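Side-chain contacts in succinylglutamate desuccinylase (Vibrio parahaemolyticus, PDB 2BCO), which probably hydrolyses N-succinylglutamate to succinate and glutamate with one zinc ion per subunit, the last step of arginine breakdown by the succinyltransferase pathway: residues A[5-9]-A[10-14]; A[101-105]-A[106-110]; A[127-130]-A[131-135]; A[170-173]-A[174-178]; A[179-182]-A[183-187]. All coordinates share one frame; numbering follows the deposited sequence.

All five contacts are local, each joining neighbours along the chain, and they follow one another in series without nesting or crossing. Interaction 1 caps the start of helix 10-15. Interaction 2 folds the chain back where helix 98-102 ends, beside the zinc site, and interaction 3 lies on the next helix, 125-141, with nearest atoms about 6 Å from those of interaction 2. Interaction 4 closes the loop between strand 165-169 and helix 179-188, across the chain's centre from interactions 1 and 2. That helix carries interaction 5, which touches interaction 4 where Val176 O packs on Leu181 CD2. Interactions 2 to 5 belong to the zinc-dependent catalytic domain.

Interaction 1: A[5-9]-A[10-14]; sequences LFRQS and FLTDT
The carboxylate of Asp13, in helix 10-15, reaches back to the backbone N-H groups of Arg7 and Gln8: OD1 takes Arg7 N at 2.6 Å through its syn lone pair, and OD2 takes Gln8 N at 3.0 Å, with a weak third bond from Ser9 N. Asp13 N donates to Ser9 O at 2.9 Å. Ser9 sits at the N-cap, and its OG meets Thr12 OG1 at 3.0 Å while also bonding Asp74. Among charges, Arg7 NE makes a long salt bridge to Asp13 OD2, guanidinium and carboxylate planes 86° apart, but this side chain is poorly ordered and the bridge loosely defined; NH1 goes to Asp16. The apolar part is aromatic. The backbone places Phe10 CB over one face of the Phe6 ring, a CH-pi contact. Chi1 of -177° then sets the Phe10 ring, with CD1 3.5 Å from Phe6 CE2 and the rings turned obliquely, 57° to each other. Two N-H groups on one carboxylate, with a weaker third, would probably favour its charged form and hold the turn before the helix in shape.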
loop_
_atom_site.group_PDB
_atom_site.type_symbol
_atom_site.label_atom_id
_atom_site.label_comp_id
_atom_site.label_asym_id
_atom_site.label_seq_id
_atom_site.Cartn_x
_atom_site.Cartn_y
_atom_site.Cartn_z
ATOM N N LEU A 5 5.233 -12.392 -23.553
ATOM C CA LEU A 5 3.930 -11.750 -23.588
ATOM C C LEU A 5 4.136 -10.245 -23.723
ATOM O O LEU A 5 3.260 -9.523 -24.200
ATOM C CB LEU A 5 3.168 -12.058 -22.295
ATOM C CG LEU A 5 1.640 -11.946 -22.301
ATOM C CD1 LEU A 5 1.057 -13.064 -23.146
ATOM C CD2 LEU A 5 1.112 -12.043 -20.878
ATOM N N PHE A 6 5.311 -9.780 -23.303
ATOM C CA PHE A 6 5.645 -8.362 -23.352
ATOM C C PHE A 6 6.656 -8.016 -24.436
ATOM O O PHE A 6 7.498 -8.830 -24.810
ATOM C CB PHE A 6 6.205 -7.907 -22.006
ATOM C CG PHE A 6 5.323 -8.245 -20.843
ATOM C CD1 PHE A 6 5.589 -9.358 -20.051
ATOM C CD2 PHE A 6 4.207 -7.468 -20.552
ATOM C CE1 PHE A 6 4.754 -9.692 -18.986
ATOM C CE2 PHE A 6 3.368 -7.791 -19.496
ATOM C CZ PHE A 6 3.641 -8.908 -18.706
ATOM N N ARG A 7 6.565 -6.787 -24.928
ATOM C CA ARG A 7 7.474 -6.299 -25.953
ATOM C C ARG A 7 8.862 -6.217 -25.326
ATOM O O ARG A 7 9.848 -6.667 -25.908
ATOM C CB ARG A 7 7.031 -4.913 -26.420
ATOM C CG ARG A 7 7.923 -4.290 -27.475
ATOM C CD ARG A 7 7.695 -2.786 -27.563
ATOM N NE ARG A 7 7.948 -2.131 -26.281
ATOM C CZ ARG A 7 7.984 -0.814 -26.105
ATOM N NH1 ARG A 7 7.786 0.003 -27.130
ATOM N NH2 ARG A 7 8.217 -0.311 -24.900
ATOM N N GLN A 8 8.921 -5.647 -24.125
ATOM C CA GLN A 8 10.175 -5.504 -23.398
ATOM C C GLN A 8 10.020 -5.970 -21.947
ATOM O O GLN A 8 10.803 -6.791 -21.474
ATOM C CB GLN A 8 10.645 -4.049 -23.460
ATOM C CG GLN A 8 12.025 -3.807 -22.866
ATOM C CD GLN A 8 12.735 -2.626 -23.507
ATOM O OE1 GLN A 8 12.158 -1.548 -23.668
ATOM N NE2 GLN A 8 13.998 -2.820 -23.866
ATOM N N SER A 9 9.010 -5.445 -21.253
ATOM C CA SER A 9 8.725 -5.821 -19.867
ATOM C C SER A 9 7.361 -5.285 -19.443
ATOM O O SER A 9 6.766 -4.445 -20.124
ATOM C CB SER A 9 9.801 -5.283 -18.918
ATOM O OG SER A 9 9.669 -3.885 -18.739
ATOM N N PHE A 10 6.863 -5.769 -18.310
ATOM C CA PHE A 10 5.565 -5.331 -17.816
ATOM C C PHE A 10 5.515 -3.813 -17.592
ATOM O O PHE A 10 4.588 -3.139 -18.041
ATOM C CB PHE A 10 5.242 -6.074 -16.521
ATOM C CG PHE A 10 3.884 -5.757 -15.945
ATOM C CD1 PHE A 10 2.756 -5.725 -16.755
ATOM C CD2 PHE A 10 3.730 -5.527 -14.580
ATOM C CE1 PHE A 10 1.492 -5.477 -16.216
ATOM C CE2 PHE A 10 2.475 -5.281 -14.028
ATOM C CZ PHE A 10 1.355 -5.254 -14.852
ATOM N N LEU A 11 6.519 -3.278 -16.910
ATOM C CA LEU A 11 6.570 -1.855 -16.621
ATOM C C LEU A 11 6.888 -0.988 -17.846
ATOM O O LEU A 11 6.346 0.108 -17.987
ATOM C CB LEU A 11 7.591 -1.582 -15.512
ATOM C CG LEU A 11 7.891 -0.116 -15.173
ATOM C CD1 LEU A 11 6.617 0.590 -14.767
ATOM C CD2 LEU A 11 8.919 -0.059 -14.059
ATOM N N THR A 12 7.769 -1.459 -18.724
ATOM C CA THR A 12 8.112 -0.681 -19.909
ATOM C C THR A 12 6.944 -0.646 -20.893
ATOM O O THR A 12 6.604 0.414 -21.413
ATOM C CB THR A 12 9.365 -1.239 -20.612
ATOM O OG1 THR A 12 10.491 -1.131 -19.727
ATOM C CG2 THR A 12 9.662 -0.442 -21.877
ATOM N N ASP A 13 6.325 -1.795 -21.146
ATOM C CA ASP A 13 5.190 -1.821 -22.057
ATOM C C ASP A 13 4.077 -0.938 -21.505
ATOM O O ASP A 13 3.463 -0.166 -22.243
ATOM C CB ASP A 13 4.647 -3.237 -22.237
ATOM C CG ASP A 13 5.516 -4.092 -23.142
ATOM O OD1 ASP A 13 4.977 -5.060 -23.718
ATOM O OD2 ASP A 13 6.729 -3.816 -23.274
ATOM N N THR A 14 3.820 -1.057 -20.205
ATOM C CA THR A 14 2.774 -0.272 -19.566
ATOM C C THR A 14 3.010 1.217 -19.775
ATOM O O THR A 14 2.064 1.977 -19.991
ATOM C CB THR A 14 2.699 -0.563 -18.041
ATOM O OG1 THR A 14 2.298 -1.921 -17.826
ATOM C CG2 THR A 14 1.697 0.344 -17.374
#

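Interaction 2: A[101-105]-A[106-110]; sequences TLAHT and RFLEE
A Schellman motif ends helix 98-102, and Ala103 and Thr105 meet Leu108 just where the chain leaves it. His104, with positive phi, is the C-prime residue: Thr105 N bonds Ser100 O, while the bond from His104 N to Thr101 O is weak. The next side chain, Thr105, forms the one hydrogen bond between the two segments. Its OG1 stands between the backbone N and the carbonyl carbon (chi1 66°), which directs the hydroxyl forward along the chain to donate to Phe107 O at 2.7 Å. The donor lies above the carbonyl plane, 53° out of it, and so misses the lone-pair direction. Leu108 swings its CD2 branch back to the helix end, where it rests 4.0 Å from Ala103 CB and equally far from Thr105 OG1. Between these residues Arg106 sends an extended side chain away, and its backbone bonds Gly64. The Thr105 side chain thus spans Arg106, whose side chain lies about 3 Å from that of His63 and about 5 Å from the zinc ion, and may limit backbone freedom there.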
loop_
_atom_site.group_PDB
_atom_site.type_symbol
_atom_site.label_atom_id
_atom_site.label_comp_id
_atom_site.label_asym_id
_atom_site.label_seq_id
_atom_site.Cartn_x
_atom_site.Cartn_y
_atom_site.Cartn_z
ATOM N N THR A 101 2.733 8.348 -14.050
ATOM C CA THR A 101 4.113 7.928 -13.867
ATOM C C THR A 101 4.940 8.599 -14.963
ATOM O O THR A 101 6.128 8.863 -14.789
ATOM C CB THR A 101 4.255 6.397 -13.980
ATOM O OG1 THR A 101 3.412 5.771 -13.013
ATOM C CG2 THR A 101 5.689 5.968 -13.731
ATOM N N LEU A 102 4.296 8.888 -16.091
ATOM C CA LEU A 102 4.969 9.548 -17.209
ATOM C C LEU A 102 5.144 11.041 -16.930
ATOM O O LEU A 102 6.171 11.629 -17.261
ATOM C CB LEU A 102 4.174 9.344 -18.499
ATOM C CG LEU A 102 4.168 7.914 -19.051
ATOM C CD1 LEU A 102 3.102 7.789 -20.117
ATOM C CD2 LEU A 102 5.549 7.562 -19.614
ATOM N N ALA A 103 4.137 11.655 -16.321
ATOM C CA ALA A 103 4.215 13.071 -15.998
ATOM C C ALA A 103 5.104 13.237 -14.769
ATOM O O ALA A 103 5.412 14.356 -14.358
ATOM C CB ALA A 103 2.820 13.629 -15.728
ATOM N N HIS A 104 5.501 12.109 -14.184
ATOM C CA HIS A 104 6.371 12.092 -13.006
ATOM C C HIS A 104 5.736 12.830 -11.826
ATOM O O HIS A 104 6.436 13.464 -11.033
ATOM C CB HIS A 104 7.724 12.743 -13.334
ATOM C CG HIS A 104 8.316 12.316 -14.647
ATOM N ND1 HIS A 104 8.713 11.019 -14.902
ATOM C CD2 HIS A 104 8.587 13.021 -15.770
ATOM C CE1 HIS A 104 9.205 10.947 -16.126
ATOM N NE2 HIS A 104 9.141 12.145 -16.676
ATOM N N THR A 105 4.412 12.761 -11.713
ATOM C CA THR A 105 3.719 13.434 -10.619
ATOM C C THR A 105 2.936 12.443 -9.775
ATOM O O THR A 105 2.782 11.286 -10.148
ATOM C CB THR A 105 2.718 14.504 -11.130
ATOM O OG1 THR A 105 1.656 13.867 -11.852
ATOM C CG2 THR A 105 3.418 15.512 -12.033
ATOM N N ARG A 106 2.431 12.923 -8.645
ATOM C CA ARG A 106 1.662 12.108 -7.721
ATOM C C ARG A 106 0.357 11.706 -8.396
ATOM O O ARG A 106 -0.062 10.540 -8.346
ATOM C CB ARG A 106 1.384 12.904 -6.441
ATOM C CG ARG A 106 1.013 12.040 -5.270
ATOM C CD ARG A 106 0.786 12.838 -3.991
ATOM N NE ARG A 106 0.814 11.938 -2.843
ATOM C CZ ARG A 106 0.195 12.161 -1.690
ATOM N NH1 ARG A 106 -0.514 13.269 -1.513
ATOM N NH2 ARG A 106 0.275 11.266 -0.713
ATOM N N PHE A 107 -0.271 12.683 -9.036
ATOM C CA PHE A 107 -1.523 12.478 -9.744
ATOM C C PHE A 107 -1.665 13.527 -10.846
ATOM O O PHE A 107 -0.819 14.417 -10.977
ATOM C CB PHE A 107 -2.693 12.571 -8.768
ATOM C CG PHE A 107 -2.748 13.868 -7.995
ATOM C CD1 PHE A 107 -3.179 15.046 -8.602
ATOM C CD2 PHE A 107 -2.403 13.902 -6.649
ATOM C CE1 PHE A 107 -3.272 16.246 -7.872
ATOM C CE2 PHE A 107 -2.491 15.089 -5.905
ATOM C CZ PHE A 107 -2.928 16.263 -6.519
ATOM N N LEU A 108 -2.721 13.420 -11.644
ATOM C CA LEU A 108 -2.935 14.373 -12.722
ATOM C C LEU A 108 -3.972 15.402 -12.298
ATOM O O LEU A 108 -3.702 16.605 -12.307
ATOM C CB LEU A 108 -3.385 13.647 -13.982
ATOM C CG LEU A 108 -2.374 12.617 -14.502
ATOM C CD1 LEU A 108 -2.928 11.966 -15.754
ATOM C CD2 LEU A 108 -1.032 13.289 -14.802
ATOM N N GLU A 109 -5.155 14.936 -11.918
ATOM C CA GLU A 109 -6.183 15.854 -11.476
ATOM C C GLU A 109 -6.434 15.744 -9.972
ATOM O O GLU A 109 -6.459 16.754 -9.276
ATOM C CB GLU A 109 -7.460 15.627 -12.286
ATOM C CG GLU A 109 -7.250 15.928 -13.766
ATOM C CD GLU A 109 -8.455 15.623 -14.639
ATOM O OE1 GLU A 109 -8.359 15.873 -15.861
ATOM O OE2 GLU A 109 -9.484 15.136 -14.118
ATOM N N GLU A 110 -6.584 14.526 -9.461
ATOM C CA GLU A 110 -6.837 14.346 -8.031
ATOM C C GLU A 110 -6.160 13.081 -7.476
ATOM O O GLU A 110 -5.955 12.117 -8.203
ATOM C CB GLU A 110 -8.343 14.269 -7.792
ATOM C CG GLU A 110 -8.795 14.869 -6.483
ATOM C CD GLU A 110 -10.222 14.496 -6.144
ATOM O OE1 GLU A 110 -11.050 14.480 -7.071
ATOM O OE2 GLU A 110 -10.515 14.227 -4.957
#

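Interaction 3: A[127-130]-A[131-135]; sequences LAIA and DTLKL
Regular alpha-helical bonds join 127-130 to 131-135 within helix 125-141, from Asp131 N to Leu127 O at 2.8 Å through to Lys134 N to Ala130 O at 3.0 Å. On this frame the side chains meet one turn apart. Ile129 and Leu133 lie side by side and point the same way, CG2 of the isoleucine 4.0 Å from CD1 of the leucine. The isoleucine presents that methyl because CG2 is anti to the backbone N while CG1 stands beside it (chi1 -58°). Leu127 and Asp131 instead meet at a slant, CD2 lying 3.6 Å from OD1, a contact of methyl with carboxylate oxygen. Lys134 lays its CG against Ala130 O at 3.2 Å, and the chain then runs on fully extended. Ala130, whose small side chain is buried, faces Leu112 and Phe116 of the preceding loop. Leu133 also packs on Phe116, and reaches Ile62 in the loop just beyond strand 55-60, next to the zinc ligand His63. Helix 203-211, later in the chain, supplies Phe203 to Leu133 and Tyr206 to Lys134.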
loop_
_atom_site.group_PDB
_atom_site.type_symbol
_atom_site.label_atom_id
_atom_site.label_comp_id
_atom_site.label_asym_id
_atom_site.label_seq_id
_atom_site.Cartn_x
_atom_site.Cartn_y
_atom_site.Cartn_z
ATOM N N LEU A 127 -10.951 9.392 -10.977
ATOM C CA LEU A 127 -12.220 8.806 -10.557
ATOM C C LEU A 127 -12.533 7.593 -11.431
ATOM O O LEU A 127 -12.864 6.510 -10.929
ATOM C CB LEU A 127 -13.363 9.825 -10.670
ATOM C CG LEU A 127 -14.448 9.814 -9.578
ATOM C CD1 LEU A 127 -15.769 10.318 -10.164
ATOM C CD2 LEU A 127 -14.639 8.421 -9.019
ATOM N N ALA A 128 -12.429 7.793 -12.741
ATOM C CA ALA A 128 -12.686 6.738 -13.711
ATOM C C ALA A 128 -11.737 5.566 -13.487
ATOM O O ALA A 128 -12.127 4.408 -13.640
ATOM C CB ALA A 128 -12.528 7.277 -15.130
ATOM N N ILE A 129 -10.492 5.874 -13.130
ATOM C CA ILE A 129 -9.495 4.846 -12.867
ATOM C C ILE A 129 -9.936 4.050 -11.634
ATOM O O ILE A 129 -10.002 2.824 -11.663
ATOM C CB ILE A 129 -8.093 5.459 -12.571
ATOM C CG1 ILE A 129 -7.629 6.331 -13.740
ATOM C CG2 ILE A 129 -7.085 4.349 -12.320
ATOM C CD1 ILE A 129 -7.483 5.592 -15.037
ATOM N N ALA A 130 -10.230 4.762 -10.549
ATOM C CA ALA A 130 -10.663 4.118 -9.317
ATOM C C ALA A 130 -11.870 3.222 -9.622
ATOM O O ALA A 130 -11.978 2.104 -9.104
ATOM C CB ALA A 130 -11.026 5.173 -8.274
ATOM N N ASP A 131 -12.771 3.723 -10.468
ATOM C CA ASP A 131 -13.956 2.976 -10.852
ATOM C C ASP A 131 -13.531 1.644 -11.485
ATOM O O ASP A 131 -14.110 0.595 -11.192
ATOM C CB ASP A 131 -14.799 3.799 -11.836
ATOM C CG ASP A 131 -15.975 4.508 -11.164
ATOM O OD1 ASP A 131 -15.776 5.243 -10.177
ATOM O OD2 ASP A 131 -17.116 4.325 -11.634
ATOM N N THR A 132 -12.516 1.691 -12.344
ATOM C CA THR A 132 -12.011 0.478 -12.981
ATOM C C THR A 132 -11.305 -0.440 -11.974
ATOM O O THR A 132 -11.419 -1.659 -12.060
ATOM C CB THR A 132 -11.002 0.793 -14.112
ATOM O OG1 THR A 132 -11.665 1.516 -15.159
ATOM C CG2 THR A 132 -10.416 -0.499 -14.683
ATOM N N LEU A 133 -10.576 0.143 -11.026
ATOM C CA LEU A 133 -9.866 -0.662 -10.037
ATOM C C LEU A 133 -10.825 -1.461 -9.151
ATOM O O LEU A 133 -10.543 -2.610 -8.793
ATOM C CB LEU A 133 -8.951 0.228 -9.184
ATOM C CG LEU A 133 -7.811 0.890 -9.984
ATOM C CD1 LEU A 133 -7.060 1.888 -9.118
ATOM C CD2 LEU A 133 -6.857 -0.178 -10.510
ATOM N N LYS A 134 -11.964 -0.865 -8.812
ATOM C CA LYS A 134 -12.944 -1.562 -7.984
ATOM C C LYS A 134 -13.442 -2.797 -8.724
ATOM O O LYS A 134 -13.748 -3.815 -8.106
ATOM C CB LYS A 134 -14.133 -0.658 -7.651
ATOM C CG LYS A 134 -13.783 0.647 -6.970
ATOM C CD LYS A 134 -15.050 1.406 -6.624
ATOM C CE LYS A 134 -14.740 2.719 -5.935
ATOM N NZ LYS A 134 -15.991 3.466 -5.599
ATOM N N LEU A 135 -13.527 -2.690 -10.048
ATOM C CA LEU A 135 -13.971 -3.796 -10.898
ATOM C C LEU A 135 -12.939 -4.931 -10.905
ATOM O O LEU A 135 -13.293 -6.103 -10.809
ATOM C CB LEU A 135 -14.197 -3.291 -12.329
ATOM C CG LEU A 135 -15.595 -2.871 -12.795
ATOM C CD1 LEU A 135 -16.429 -2.357 -11.642
ATOM C CD2 LEU A 135 -15.458 -1.815 -13.896
#

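Interaction 4: A[170-173]-A[174-178]; sequences PKTR and HPVRS
The chain runs out along 170-173 and swings back through 174-178, the end-to-end directions 135° apart. This irregular stretch is the first loop of the beta-alpha-beta unit of strand 165-169, helix 179-188 and strand 192-195, and Ser178 closes it as the N-cap of the helix, with OG bonded to Leu181 N. Thr172 stands inside the bend and uses both its branches. OG1, anti to the backbone N (chi1 172°), accepts the N-H of His174 at 3.2 Å in a nearly straight bond, and it also has Glu209 as a partner. CG2 turns the other way, toward the inner side of the bend, and meets CG2 of Val176 at 3.6 Å. On the outside, Arg173 and His174 lie side by side and point the same way. The imidazole comes over one face of the guanidinium, CE1 3.4 Å from NH1, but the planes are 49° apart, so the two groups lean on each other without stacking flat. Arg177 stretches across the mouth of the bend; NH2 bonds Ser196 O, whereas its link to Pro170 O is weak. At the edge of the same guanidinium, in its plane, NH1 donates to a water at 3.0 Å, and Lys171 NZ reaches that water weakly at 3.3 Å.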
loop_
_atom_site.group_PDB
_atom_site.type_symbol
_atom_site.label_atom_id
_atom_site.label_comp_id
_atom_site.label_asym_id
_atom_site.label_seq_id
_atom_site.Cartn_x
_atom_site.Cartn_y
_atom_site.Cartn_z
ATOM N N PRO A 170 -5.821 -0.885 7.341
ATOM C CA PRO A 170 -7.161 -0.285 7.293
ATOM C C PRO A 170 -8.077 -0.690 8.439
ATOM O O PRO A 170 -7.915 -1.756 9.034
ATOM C CB PRO A 170 -7.713 -0.759 5.948
ATOM C CG PRO A 170 -6.497 -1.031 5.146
ATOM C CD PRO A 170 -5.608 -1.722 6.153
ATOM N N LYS A 171 -9.044 0.180 8.710
ATOM C CA LYS A 171 -10.033 -0.020 9.754
ATOM C C LYS A 171 -11.324 -0.545 9.150
ATOM O O LYS A 171 -11.945 0.122 8.325
ATOM C CB LYS A 171 -10.325 1.299 10.476
ATOM C CG LYS A 171 -11.358 1.186 11.581
ATOM C CD LYS A 171 -10.878 0.238 12.664
ATOM C CE LYS A 171 -11.803 0.249 13.857
ATOM N NZ LYS A 171 -11.251 -0.603 14.952
ATOM N N THR A 172 -11.716 -1.744 9.570
ATOM C CA THR A 172 -12.940 -2.382 9.099
ATOM C C THR A 172 -13.399 -3.351 10.180
ATOM O O THR A 172 -12.601 -3.762 11.024
ATOM C CB THR A 172 -12.700 -3.151 7.783
ATOM O OG1 THR A 172 -13.863 -3.917 7.462
ATOM C CG2 THR A 172 -11.504 -4.091 7.911
ATOM N N ARG A 173 -14.681 -3.702 10.170
ATOM C CA ARG A 173 -15.227 -4.630 11.158
ATOM C C ARG A 173 -14.754 -6.051 10.842
ATOM O O ARG A 173 -14.804 -6.942 11.689
ATOM C CB ARG A 173 -16.757 -4.576 11.138
ATOM C CG ARG A 173 -17.379 -5.146 9.868
ATOM C CD ARG A 173 -18.860 -4.789 9.789
ATOM N NE ARG A 173 -19.289 -4.625 8.402
ATOM C CZ ARG A 173 -19.681 -5.621 7.622
ATOM N NH1 ARG A 173 -19.710 -6.858 8.095
ATOM N NH2 ARG A 173 -20.031 -5.387 6.368
ATOM N N HIS A 174 -14.301 -6.260 9.609
ATOM C CA HIS A 174 -13.806 -7.566 9.190
ATOM C C HIS A 174 -12.419 -7.817 9.796
ATOM O O HIS A 174 -11.644 -6.878 10.011
ATOM C CB HIS A 174 -13.689 -7.634 7.666
ATOM C CG HIS A 174 -14.989 -7.471 6.943
ATOM N ND1 HIS A 174 -16.013 -8.390 7.032
ATOM C CD2 HIS A 174 -15.429 -6.494 6.118
ATOM C CE1 HIS A 174 -17.028 -7.983 6.295
ATOM N NE2 HIS A 174 -16.703 -6.835 5.728
ATOM N N PRO A 175 -12.104 -9.083 10.108
ATOM C CA PRO A 175 -10.796 -9.427 10.682
ATOM C C PRO A 175 -9.758 -9.468 9.553
ATOM O O PRO A 175 -9.616 -10.476 8.872
ATOM C CB PRO A 175 -11.042 -10.804 11.301
ATOM C CG PRO A 175 -12.062 -11.412 10.361
ATOM C CD PRO A 175 -13.016 -10.244 10.128
ATOM N N VAL A 176 -9.042 -8.367 9.353
ATOM C CA VAL A 176 -8.063 -8.294 8.273
ATOM C C VAL A 176 -6.645 -8.090 8.798
ATOM O O VAL A 176 -5.732 -7.765 8.045
ATOM C CB VAL A 176 -8.415 -7.135 7.302
ATOM C CG1 VAL A 176 -9.829 -7.323 6.768
ATOM C CG2 VAL A 176 -8.307 -5.785 8.023
ATOM N N ARG A 177 -6.467 -8.277 10.098
ATOM C CA ARG A 177 -5.162 -8.110 10.713
ATOM C C ARG A 177 -4.728 -9.452 11.277
ATOM O O ARG A 177 -4.577 -9.611 12.481
ATOM C CB ARG A 177 -5.254 -7.059 11.809
ATOM C CG ARG A 177 -5.626 -5.673 11.265
ATOM C CD ARG A 177 -5.838 -4.663 12.369
ATOM N NE ARG A 177 -6.006 -3.315 11.839
ATOM C CZ ARG A 177 -6.502 -2.299 12.538
ATOM N NH1 ARG A 177 -6.879 -2.478 13.797
ATOM N NH2 ARG A 177 -6.626 -1.109 11.979
ATOM N N SER A 178 -4.508 -10.401 10.372
ATOM C CA SER A 178 -4.143 -11.769 10.715
ATOM C C SER A 178 -2.707 -12.068 11.143
ATOM O O SER A 178 -1.806 -11.222 11.079
ATOM C CB SER A 178 -4.474 -12.684 9.538
ATOM O OG SER A 178 -3.593 -12.412 8.457
HETATM O O HOH W 1 -8.005 -0.008 15.062
#

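Interaction 5: A[179-182]-A[183-187]; sequences KALV and DFLDS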
loop_
_atom_site.group_PDB
_atom_site.type_symbol
_atom_site.label_atom_id
_atom_site.label_comp_id
_atom_site.label_asym_id
_atom_site.label_seq_id
_atom_site.Cartn_x
_atom_site.Cartn_y
_atom_site.Cartn_z
ATOM N N LYS A 179 -2.524 -13.314 11.563
ATOM C CA LYS A 179 -1.239 -13.825 11.996
ATOM C C LYS A 179 -0.305 -13.874 10.785
ATOM O O LYS A 179 0.857 -13.500 10.870
ATOM C CB LYS A 179 -1.417 -15.236 12.573
ATOM C CG LYS A 179 -0.141 -15.860 13.114
ATOM C CD LYS A 179 0.233 -15.237 14.445
ATOM C CE LYS A 179 1.472 -15.874 15.027
ATOM N NZ LYS A 179 1.792 -15.288 16.353
ATOM N N ALA A 180 -0.820 -14.340 9.652
ATOM C CA ALA A 180 -0.008 -14.431 8.443
ATOM C C ALA A 180 0.436 -13.054 7.962
ATOM O O ALA A 180 1.596 -12.872 7.586
ATOM C CB ALA A 180 -0.777 -15.144 7.350
ATOM N N LEU A 181 -0.478 -12.084 7.978
ATOM C CA LEU A 181 -0.138 -10.730 7.543
ATOM C C LEU A 181 0.971 -10.130 8.396
ATOM O O LEU A 181 1.904 -9.536 7.864
ATOM C CB LEU A 181 -1.355 -9.808 7.600
ATOM C CG LEU A 181 -1.051 -8.381 7.118
ATOM C CD1 LEU A 181 -0.810 -8.397 5.601
ATOM C CD2 LEU A 181 -2.185 -7.453 7.459
ATOM N N VAL A 182 0.856 -10.278 9.715
ATOM C CA VAL A 182 1.851 -9.759 10.652
ATOM C C VAL A 182 3.180 -10.480 10.469
ATOM O O VAL A 182 4.235 -9.853 10.486
ATOM C CB VAL A 182 1.377 -9.907 12.118
ATOM C CG1 VAL A 182 2.523 -9.609 13.083
ATOM C CG2 VAL A 182 0.230 -8.944 12.379
ATOM N N ASP A 183 3.133 -11.797 10.296
ATOM C CA ASP A 183 4.358 -12.555 10.065
ATOM C C ASP A 183 5.031 -12.026 8.799
ATOM O O ASP A 183 6.259 -11.990 8.712
ATOM C CB ASP A 183 4.059 -14.051 9.880
ATOM C CG ASP A 183 3.872 -14.781 11.196
ATOM O OD1 ASP A 183 3.453 -15.964 11.159
ATOM O OD2 ASP A 183 4.146 -14.180 12.262
ATOM N N PHE A 184 4.216 -11.637 7.816
ATOM C CA PHE A 184 4.735 -11.113 6.554
ATOM C C PHE A 184 5.479 -9.821 6.811
ATOM O O PHE A 184 6.588 -9.636 6.313
ATOM C CB PHE A 184 3.604 -10.847 5.550
ATOM C CG PHE A 184 4.063 -10.161 4.283
ATOM C CD1 PHE A 184 4.946 -10.793 3.407
ATOM C CD2 PHE A 184 3.662 -8.861 3.996
ATOM C CE1 PHE A 184 5.414 -10.138 2.255
ATOM C CE2 PHE A 184 4.127 -8.191 2.842
ATOM C CZ PHE A 184 5.007 -8.834 1.979
ATOM N N LEU A 185 4.863 -8.929 7.589
ATOM C CA LEU A 185 5.474 -7.648 7.929
ATOM C C LEU A 185 6.848 -7.876 8.549
ATOM O O LEU A 185 7.824 -7.235 8.162
ATOM C CB LEU A 185 4.623 -6.873 8.946
ATOM C CG LEU A 185 3.450 -5.940 8.576
ATOM C CD1 LEU A 185 3.869 -4.966 7.480
ATOM C CD2 LEU A 185 2.266 -6.751 8.128
ATOM N N ASP A 186 6.907 -8.786 9.522
ATOM C CA ASP A 186 8.146 -9.077 10.223
ATOM C C ASP A 186 9.194 -9.679 9.296
ATOM O O ASP A 186 10.352 -9.269 9.306
ATOM C CB ASP A 186 7.866 -10.010 11.412
ATOM C CG ASP A 186 6.980 -9.360 12.470
ATOM O OD1 ASP A 186 6.489 -10.073 13.365
ATOM O OD2 ASP A 186 6.776 -8.131 12.414
ATOM N N SER A 187 8.786 -10.639 8.479
ATOM C CA SER A 187 9.726 -11.257 7.555
ATOM C C SER A 187 10.241 -10.244 6.542
ATOM O O SER A 187 11.397 -10.319 6.130
ATOM C CB SER A 187 9.070 -12.430 6.819
ATOM O OG SER A 187 8.803 -13.491 7.718
#
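Val182 and Asp186, one turn apart on helix 179-188, run side by side in the same direction, with CG1 4.0 Å from OD1; the other carboxylate oxygen, OD2, bonds Cys257 N. Leu181 and Leu185 are paired in the same way along the helix, but their first torsions differ: Leu181 has CG anti to the backbone N (chi1 -179°), whereas Leu185 keeps CG beside its N (chi1 -86°). The position of the Leu185 CD2 branch, modelled next to Leu181, is doubtful. Both side chains rest on Leu216 of strand 214-220. On the outer surface Lys179 has CG, anti to its backbone N, 4.1 Å from Asp183 OD1, and a bend at chi2 then sets the course of the chain beyond. The opposite charges approach without touching, NZ lying 4.8 Å from Asp183 OD2. Phe184 sends its ring away from the preceding turn, to Met218, Leu152 and the helix 235-245 residues Phe237 and Leu244. The i to i+4 backbone bonds, such as Asp183 N to Lys179 O at 2.9 Å, place these side chains one turn apart. The helix is thus two-sided: leucines and phenylalanine are buried against strands and a helix, while Lys179 and Asp183 probably attract one another through a modest electrostatic term rather than a formed salt bridge.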